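Long-range contact in 2,5-dihydroxypyridine 5,6-dioxygenase (Pseudomonas putida KT2440, PDB 7CUP), which catalyses the iron-dependent dioxygenolytic opening of the 2,5-dihydroxypyridine ring between carbons 5 and 6, giving N-formylmaleamate in aerobic nicotinate degradation: residues Asp71-Gly83 against Met101-Leu113. Numbering follows the deposited sequence.
Sequences DMTAYCGDTALTG and MMLLHSPEQEQIL
L81 and L103 meet through their CD1 methyls, 3.6 Å apart, with the two side chains crossing at about a right angle. CD1 of L81 also reaches CD1 of I112, at 3.7 Å. Beside them, CB of A80 rests on the terminal methyl of M101. L104 reaches the M72-Y75 part of the loop: its CD1 lies 3.4 Å from the carbonyl O of Y75 and also touches the O of M72. The bent chain of M102 sets its CE against both CG2 of T73 and CB of M72. M72 in turn bends at chi3 (42°), which brings its CE to the O of M102. No direct hydrogen bond joins the segments; a water accepts from G83 N and donates to E108 OE2.

The segment 101-113 follows strand 96-99 of the parallel sheet and runs into helix 107-114. S106 is the N-cap of that helix, its OG accepting from Q109 N at 3.3 Å. Residues 71-83 lie over this strand-to-helix connection.

T79 shapes the turn that presents L81. OG1 of T79 accepts from L81 N in an ST turn, and its CG2 packs on L104 CB at 4.1 Å. A valine here would probably leave L81 N without this acceptor and the turn less firmly set. T79 N donates to T82 OG1 almost straight (170°). At the start of the segment, D71 OD1 accepts from both T73 N and T73 OG1, the first bond closing an Asx turn. The other oxygen, OD2, makes a salt bridge with K220. T73 O accepts from ND1 of H318, an iron ligand, so this loop also borders the metal site.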
ATOM      1  N   ASP A  71       7.565  19.617  13.653  1.00 30.11           N
ATOM      2  CA  ASP A  71       6.460  20.232  14.429  1.00 30.77           C
ATOM      3  C   ASP A  71       6.011  21.485  13.681  1.00 30.01           C
ATOM      4  O   ASP A  71       6.755  22.467  13.597  1.00 29.33           O
ATOM      5  CB  ASP A  71       6.827  20.496  15.891  1.00 32.38           C
ATOM      6  CG  ASP A  71       5.621  20.889  16.735  1.00 31.87           C
ATOM      7  OD1 ASP A  71       4.782  21.678  16.241  1.00 29.95           O
ATOM      8  OD2 ASP A  71       5.524  20.387  17.862  1.00 33.30           O
ATOM      9  N   MET A  72       4.785  21.467  13.207  1.00 30.10           N
ATOM     10  CA  MET A  72       4.279  22.544  12.325  1.00 34.21           C
ATOM     11  C   MET A  72       3.921  23.803  13.113  1.00 31.79           C
ATOM     12  O   MET A  72       3.770  24.828  12.460  1.00 30.86           O
ATOM     13  CB  MET A  72       3.081  22.033  11.540  1.00 37.87           C
ATOM     14  CG  MET A  72       3.569  21.042  10.491  1.00 43.32           C
ATOM     15  SD  MET A  72       2.389  20.762   9.186  1.00 44.47           S
ATOM     16  CE  MET A  72       1.786  22.422   8.863  1.00 44.21           C
ATOM     17  N   THR A  73       3.898  23.758  14.447  1.00 29.76           N
ATOM     18  CA  THR A  73       3.729  24.964  15.313  1.00 32.36           C
ATOM     19  C   THR A  73       5.042  25.752  15.386  1.00 33.28           C
ATOM     20  O   THR A  73       4.998  26.919  15.821  1.00 36.77           O
ATOM     21  CB  THR A  73       3.269  24.619  16.738  1.00 30.18           C
ATOM     22  OG1 THR A  73       4.365  24.052  17.460  1.00 29.37           O
ATOM     23  CG2 THR A  73       2.080  23.685  16.730  1.00 31.52           C
ATOM     24  N   ALA A  74       6.164  25.145  14.995  1.00 31.43           N
ATOM     25  CA  ALA A  74       7.503  25.756  15.135  1.00 31.38           C
ATOM     26  C   ALA A  74       7.652  26.980  14.211  1.00 32.85           C
ATOM     27  O   ALA A  74       8.381  27.921  14.579  1.00 37.35           O
ATOM     28  CB  ALA A  74       8.545  24.706  14.854  1.00 32.98           C
ATOM     29  N   TYR A  75       7.000  26.996  13.045  1.00 31.89           N
ATOM     30  CA  TYR A  75       7.258  27.999  11.985  1.00 32.39           C
ATOM     31  C   TYR A  75       5.959  28.569  11.397  1.00 35.07           C
ATOM     32  O   TYR A  75       5.358  27.935  10.493  1.00 34.30           O
ATOM     33  CB  TYR A  75       8.093  27.396  10.866  1.00 34.76           C
ATOM     34  CG  TYR A  75       8.789  28.442  10.034  1.00 34.98           C
ATOM     35  CD1 TYR A  75       8.120  29.118   9.019  1.00 32.95           C
ATOM     36  CD2 TYR A  75      10.108  28.761  10.278  1.00 31.92           C
ATOM     37  CE1 TYR A  75       8.759  30.075   8.248  1.00 35.26           C
ATOM     38  CE2 TYR A  75      10.763  29.713   9.515  1.00 36.65           C
ATOM     39  CZ  TYR A  75      10.084  30.382   8.510  1.00 33.42           C
ATOM     40  OH  TYR A  75      10.749  31.315   7.783  1.00 31.89           O
ATOM     41  N   CYS A  76       5.594  29.778  11.839  1.00 33.15           N
ATOM     42  CA  CYS A  76       4.347  30.498  11.455  1.00 38.22           C
ATOM     43  C   CYS A  76       4.646  31.388  10.256  1.00 36.68           C
ATOM     44  O   CYS A  76       5.176  32.478  10.431  1.00 41.04           O
ATOM     45  CB  CYS A  76       3.808  31.320  12.620  1.00 40.48           C
ATOM     46  SG  CYS A  76       3.400  30.285  14.040  1.00 44.72           S
ATOM     47  N   GLY A  77       4.381  30.889   9.065  1.00 39.93           N
ATOM     48  CA  GLY A  77       4.504  31.704   7.850  1.00 40.84           C
ATOM     49  C   GLY A  77       3.301  31.541   6.961  1.00 34.48           C
ATOM     50  O   GLY A  77       2.189  31.404   7.481  1.00 33.83           O
ATOM     51  N   ASP A  78       3.551  31.555   5.656  1.00 34.30           N
ATOM     52  CA  ASP A  78       2.555  31.217   4.624  1.00 33.26           C
ATOM     53  C   ASP A  78       2.115  29.788   4.904  1.00 32.67           C
ATOM     54  O   ASP A  78       2.753  29.088   5.723  1.00 29.96           O
ATOM     55  CB  ASP A  78       3.130  31.439   3.224  1.00 34.92           C
ATOM     56  CG  ASP A  78       3.440  32.899   2.941  1.00 35.59           C
ATOM     57  OD1 ASP A  78       3.043  33.751   3.745  1.00 34.33           O
ATOM     58  OD2 ASP A  78       4.107  33.168   1.937  1.00 40.80           O
ATOM     59  N   THR A  79       0.990  29.427   4.322  1.00 31.91           N
ATOM     60  CA  THR A  79       0.395  28.078   4.387  1.00 31.87           C
ATOM     61  C   THR A  79      -0.006  27.680   2.970  1.00 29.16           C
ATOM     62  O   THR A  79       0.173  28.481   2.027  1.00 28.20           O
ATOM     63  CB  THR A  79      -0.809  28.013   5.350  1.00 34.72           C
ATOM     64  OG1 THR A  79      -1.989  28.557   4.741  1.00 34.66           O
ATOM     65  CG2 THR A  79      -0.571  28.723   6.663  1.00 31.69           C
ATOM     66  N   ALA A  80      -0.604  26.508   2.840  1.00 26.90           N
ATOM     67  CA  ALA A  80      -1.020  25.962   1.542  1.00 25.53           C
ATOM     68  C   ALA A  80      -2.173  26.820   1.023  1.00 23.73           C
ATOM     69  O   ALA A  80      -2.415  26.814  -0.179  1.00 25.64           O
ATOM     70  CB  ALA A  80      -1.354  24.500   1.677  1.00 27.86           C
ATOM     71  N   LEU A  81      -2.800  27.621   1.877  1.00 25.05           N
ATOM     72  CA  LEU A  81      -3.886  28.527   1.432  1.00 25.16           C
ATOM     73  C   LEU A  81      -3.342  29.826   0.864  1.00 26.08           C
ATOM     74  O   LEU A  81      -4.124  30.519   0.173  1.00 28.05           O
ATOM     75  CB  LEU A  81      -4.830  28.812   2.597  1.00 27.73           C
ATOM     76  CG  LEU A  81      -5.783  27.670   2.925  1.00 28.38           C
ATOM     77  CD1 LEU A  81      -6.791  28.143   3.942  1.00 31.09           C
ATOM     78  CD2 LEU A  81      -6.480  27.135   1.676  1.00 29.21           C
ATOM     79  N   THR A  82      -2.086  30.178   1.118  1.00 24.32           N
ATOM     80  CA  THR A  82      -1.577  31.504   0.678  1.00 26.77           C
ATOM     81  C   THR A  82      -1.668  31.551  -0.849  1.00 27.35           C
ATOM     82  O   THR A  82      -1.144  30.623  -1.460  1.00 26.17           O
ATOM     83  CB  THR A  82      -0.157  31.799   1.166  1.00 25.24           C
ATOM     84  OG1 THR A  82      -0.196  31.612   2.586  1.00 24.77           O
ATOM     85  CG2 THR A  82       0.294  33.197   0.799  1.00 24.96           C
ATOM     86  N   GLY A  83      -2.320  32.575  -1.405  1.00 25.37           N
ATOM     87  CA  GLY A  83      -2.464  32.784  -2.862  1.00 26.30           C
ATOM     88  C   GLY A  83      -3.301  31.694  -3.515  1.00 26.28           C
ATOM     89  O   GLY A  83      -3.152  31.480  -4.734  1.00 28.40           O
ATOM     90  N   MET A 101      -4.409  18.575   8.559  1.00 21.93           N
ATOM     91  CA  MET A 101      -3.090  18.993   7.996  1.00 23.10           C
ATOM     92  C   MET A 101      -2.489  20.196   8.752  1.00 25.54           C
ATOM     93  O   MET A 101      -1.316  20.506   8.458  1.00 27.48           O
ATOM     94  CB  MET A 101      -3.181  19.313   6.498  1.00 22.41           C
ATOM     95  CG  MET A 101      -3.796  20.643   6.167  1.00 22.58           C
ATOM     96  SD  MET A 101      -3.693  21.014   4.382  1.00 23.59           S
ATOM     97  CE  MET A 101      -2.103  21.806   4.277  1.00 23.67           C
ATOM     98  N   MET A 102      -3.248  20.860   9.641  1.00 27.05           N
ATOM     99  CA  MET A 102      -2.750  21.915  10.570  1.00 28.87           C
ATOM    100  C   MET A 102      -2.549  23.196   9.771  1.00 27.93           C
ATOM    101  O   MET A 102      -1.399  23.574   9.553  1.00 26.58           O
ATOM    102  CB  MET A 102      -1.418  21.513  11.208  1.00 34.84           C
ATOM    103  CG  MET A 102      -1.484  21.258  12.675  1.00 43.27           C
ATOM    104  SD  MET A 102      -1.530  22.788  13.582  1.00 47.24           S
ATOM    105  CE  MET A 102       0.208  23.199  13.595  1.00 55.61           C
ATOM    106  N   LEU A 103      -3.642  23.774   9.290  1.00 28.14           N
ATOM    107  CA  LEU A 103      -3.664  25.125   8.695  1.00 31.12           C
ATOM    108  C   LEU A 103      -3.353  26.082   9.829  1.00 31.88           C
ATOM    109  O   LEU A 103      -4.208  26.228  10.704  1.00 33.51           O
ATOM    110  CB  LEU A 103      -5.055  25.466   8.155  1.00 32.74           C
ATOM    111  CG  LEU A 103      -5.424  24.923   6.790  1.00 33.32           C
ATOM    112  CD1 LEU A 103      -6.769  25.502   6.408  1.00 38.26           C
ATOM    113  CD2 LEU A 103      -4.369  25.244   5.740  1.00 33.48           C
ATOM    114  N   LEU A 104      -2.195  26.712   9.803  1.00 32.19           N
ATOM    115  CA  LEU A 104      -1.824  27.675  10.858  1.00 36.80           C
ATOM    116  C   LEU A 104      -2.777  28.877  10.770  1.00 41.26           C
ATOM    117  O   LEU A 104      -3.333  29.128   9.644  1.00 40.47           O
ATOM    118  CB  LEU A 104      -0.356  28.033  10.651  1.00 35.71           C
ATOM    119  CG  LEU A 104       0.623  26.914  10.984  1.00 40.07           C
ATOM    120  CD1 LEU A 104       2.040  27.464  11.024  1.00 45.00           C
ATOM    121  CD2 LEU A 104       0.274  26.239  12.311  1.00 40.68           C
ATOM    122  N   HIS A 105      -3.045  29.527  11.913  1.00 42.38           N
ATOM    123  CA  HIS A 105      -3.871  30.764  11.967  1.00 48.65           C
ATOM    124  C   HIS A 105      -3.318  31.708  10.897  1.00 43.02           C
ATOM    125  O   HIS A 105      -2.121  31.887  10.858  1.00 51.85           O
ATOM    126  CB  HIS A 105      -3.905  31.356  13.388  1.00 54.63           C
ATOM    127  CG  HIS A 105      -4.671  30.538  14.379  1.00 58.90           C
ATOM    128  ND1 HIS A 105      -4.989  29.205  14.163  1.00 60.84           N
ATOM    129  CD2 HIS A 105      -5.143  30.839  15.610  1.00 62.76           C
ATOM    130  CE1 HIS A 105      -5.631  28.730  15.213  1.00 61.51           C
ATOM    131  NE2 HIS A 105      -5.742  29.710  16.113  1.00 59.68           N
ATOM    132  N   SER A 106      -4.141  32.192   9.974  1.00 44.05           N
ATOM    133  CA  SER A 106      -3.666  32.993   8.823  1.00 39.49           C
ATOM    134  C   SER A 106      -4.782  33.907   8.361  1.00 40.62           C
ATOM    135  O   SER A 106      -5.945  33.666   8.682  1.00 38.54           O
ATOM    136  CB  SER A 106      -3.194  32.096   7.735  1.00 44.03           C
ATOM    137  OG  SER A 106      -4.241  31.255   7.279  1.00 47.77           O
ATOM    138  N   PRO A 107      -4.483  34.978   7.596  1.00 41.32           N
ATOM    139  CA  PRO A 107      -5.546  35.805   7.032  1.00 42.17           C
ATOM    140  C   PRO A 107      -6.575  34.928   6.290  1.00 39.97           C
ATOM    141  O   PRO A 107      -7.766  35.204   6.402  1.00 36.68           O
ATOM    142  CB  PRO A 107      -4.839  36.819   6.107  1.00 43.13           C
ATOM    143  CG  PRO A 107      -3.378  36.369   6.051  1.00 43.60           C
ATOM    144  CD  PRO A 107      -3.142  35.466   7.248  1.00 41.81           C
ATOM    145  N   GLU A 108      -6.132  33.867   5.609  1.00 36.33           N
ATOM    146  CA  GLU A 108      -7.019  33.051   4.728  1.00 35.17           C
ATOM    147  C   GLU A 108      -7.965  32.192   5.581  1.00 30.09           C
ATOM    148  O   GLU A 108      -9.160  32.115   5.251  1.00 31.97           O
ATOM    149  CB  GLU A 108      -6.206  32.193   3.764  1.00 37.53           C
ATOM    150  CG  GLU A 108      -5.392  33.006   2.763  1.00 40.32           C
ATOM    151  CD  GLU A 108      -4.101  33.593   3.313  1.00 38.27           C
ATOM    152  OE1 GLU A 108      -3.829  33.407   4.509  1.00 44.65           O
ATOM    153  OE2 GLU A 108      -3.371  34.202   2.539  1.00 43.09           O
ATOM    154  N   GLN A 109      -7.456  31.585   6.642  1.00 28.09           N
ATOM    155  CA  GLN A 109      -8.252  30.827   7.634  1.00 29.36           C
ATOM    156  C   GLN A 109      -9.260  31.766   8.306  1.00 27.49           C
ATOM    157  O   GLN A 109     -10.400  31.333   8.545  1.00 24.54           O
ATOM    158  CB  GLN A 109      -7.360  30.143   8.676  1.00 30.14           C
ATOM    159  CG  GLN A 109      -8.172  29.568   9.821  1.00 35.49           C
ATOM    160  CD  GLN A 109      -7.453  28.613  10.744  1.00 42.19           C
ATOM    161  OE1 GLN A 109      -7.153  27.469  10.381  1.00 47.67           O
ATOM    162  NE2 GLN A 109      -7.254  29.051  11.983  1.00 44.81           N
ATOM    163  N   GLU A 110      -8.837  32.981   8.642  1.00 27.47           N
ATOM    164  CA  GLU A 110      -9.688  34.018   9.263  1.00 31.21           C
ATOM    165  C   GLU A 110     -10.864  34.327   8.336  1.00 27.11           C
ATOM    166  O   GLU A 110     -11.992  34.394   8.819  1.00 28.31           O
ATOM    167  CB  GLU A 110      -8.850  35.266   9.543  1.00 40.84           C
ATOM    168  CG  GLU A 110      -9.627  36.339  10.258  1.00 50.07           C
ATOM    169  CD  GLU A 110      -9.898  36.035  11.722  1.00 67.15           C
ATOM    170  OE1 GLU A 110     -10.266  36.989  12.442  1.00 86.04           O
ATOM    171  OE2 GLU A 110      -9.718  34.861  12.154  1.00 73.93           O
ATOM    172  N   GLN A 111     -10.604  34.447   7.036  1.00 29.41           N
ATOM    173  CA  GLN A 111     -11.641  34.694   6.000  1.00 30.25           C
ATOM    174  C   GLN A 111     -12.611  33.504   5.935  1.00 29.36           C
ATOM    175  O   GLN A 111     -13.831  33.745   5.868  1.00 30.74           O
ATOM    176  CB  GLN A 111     -10.967  35.004   4.672  1.00 34.25           C
ATOM    177  CG  GLN A 111     -10.456  36.437   4.602  1.00 40.60           C
ATOM    178  CD  GLN A 111      -9.460  36.585   3.481  1.00 47.17           C
ATOM    179  OE1 GLN A 111      -9.540  35.897   2.467  1.00 58.12           O
ATOM    180  NE2 GLN A 111      -8.492  37.469   3.658  1.00 53.40           N
ATOM    181  N   ILE A 112     -12.115  32.262   6.025  1.00 27.40           N
ATOM    182  CA  ILE A 112     -13.007  31.063   6.079  1.00 24.27           C
ATOM    183  C   ILE A 112     -13.966  31.214   7.264  1.00 22.29           C
ATOM    184  O   ILE A 112     -15.163  31.079   7.063  1.00 22.14           O
ATOM    185  CB  ILE A 112     -12.230  29.724   6.119  1.00 24.12           C
ATOM    186  CG1 ILE A 112     -11.327  29.564   4.897  1.00 23.75           C
ATOM    187  CG2 ILE A 112     -13.209  28.562   6.253  1.00 24.98           C
ATOM    188  CD1 ILE A 112     -10.371  28.406   4.977  1.00 25.64           C
ATOM    189  N   LEU A 113     -13.458  31.442   8.468  1.00 23.01           N
ATOM    190  CA  LEU A 113     -14.281  31.544   9.711  1.00 25.08           C
ATOM    191  C   LEU A 113     -15.299  32.711   9.621  1.00 25.75           C
ATOM    192  O   LEU A 113     -16.474  32.564  10.051  1.00 23.12           O
ATOM    193  CB  LEU A 113     -13.310  31.728  10.885  1.00 25.30           C
ATOM    194  CG  LEU A 113     -12.358  30.555  11.151  1.00 24.50           C
ATOM    195  CD1 LEU A 113     -11.416  30.876  12.300  1.00 24.94           C
ATOM    196  CD2 LEU A 113     -13.136  29.284  11.454  1.00 23.55           C
TER
HETATM  197  O   HOH W   1      -3.753  34.423  -0.067  1.00 43.42           O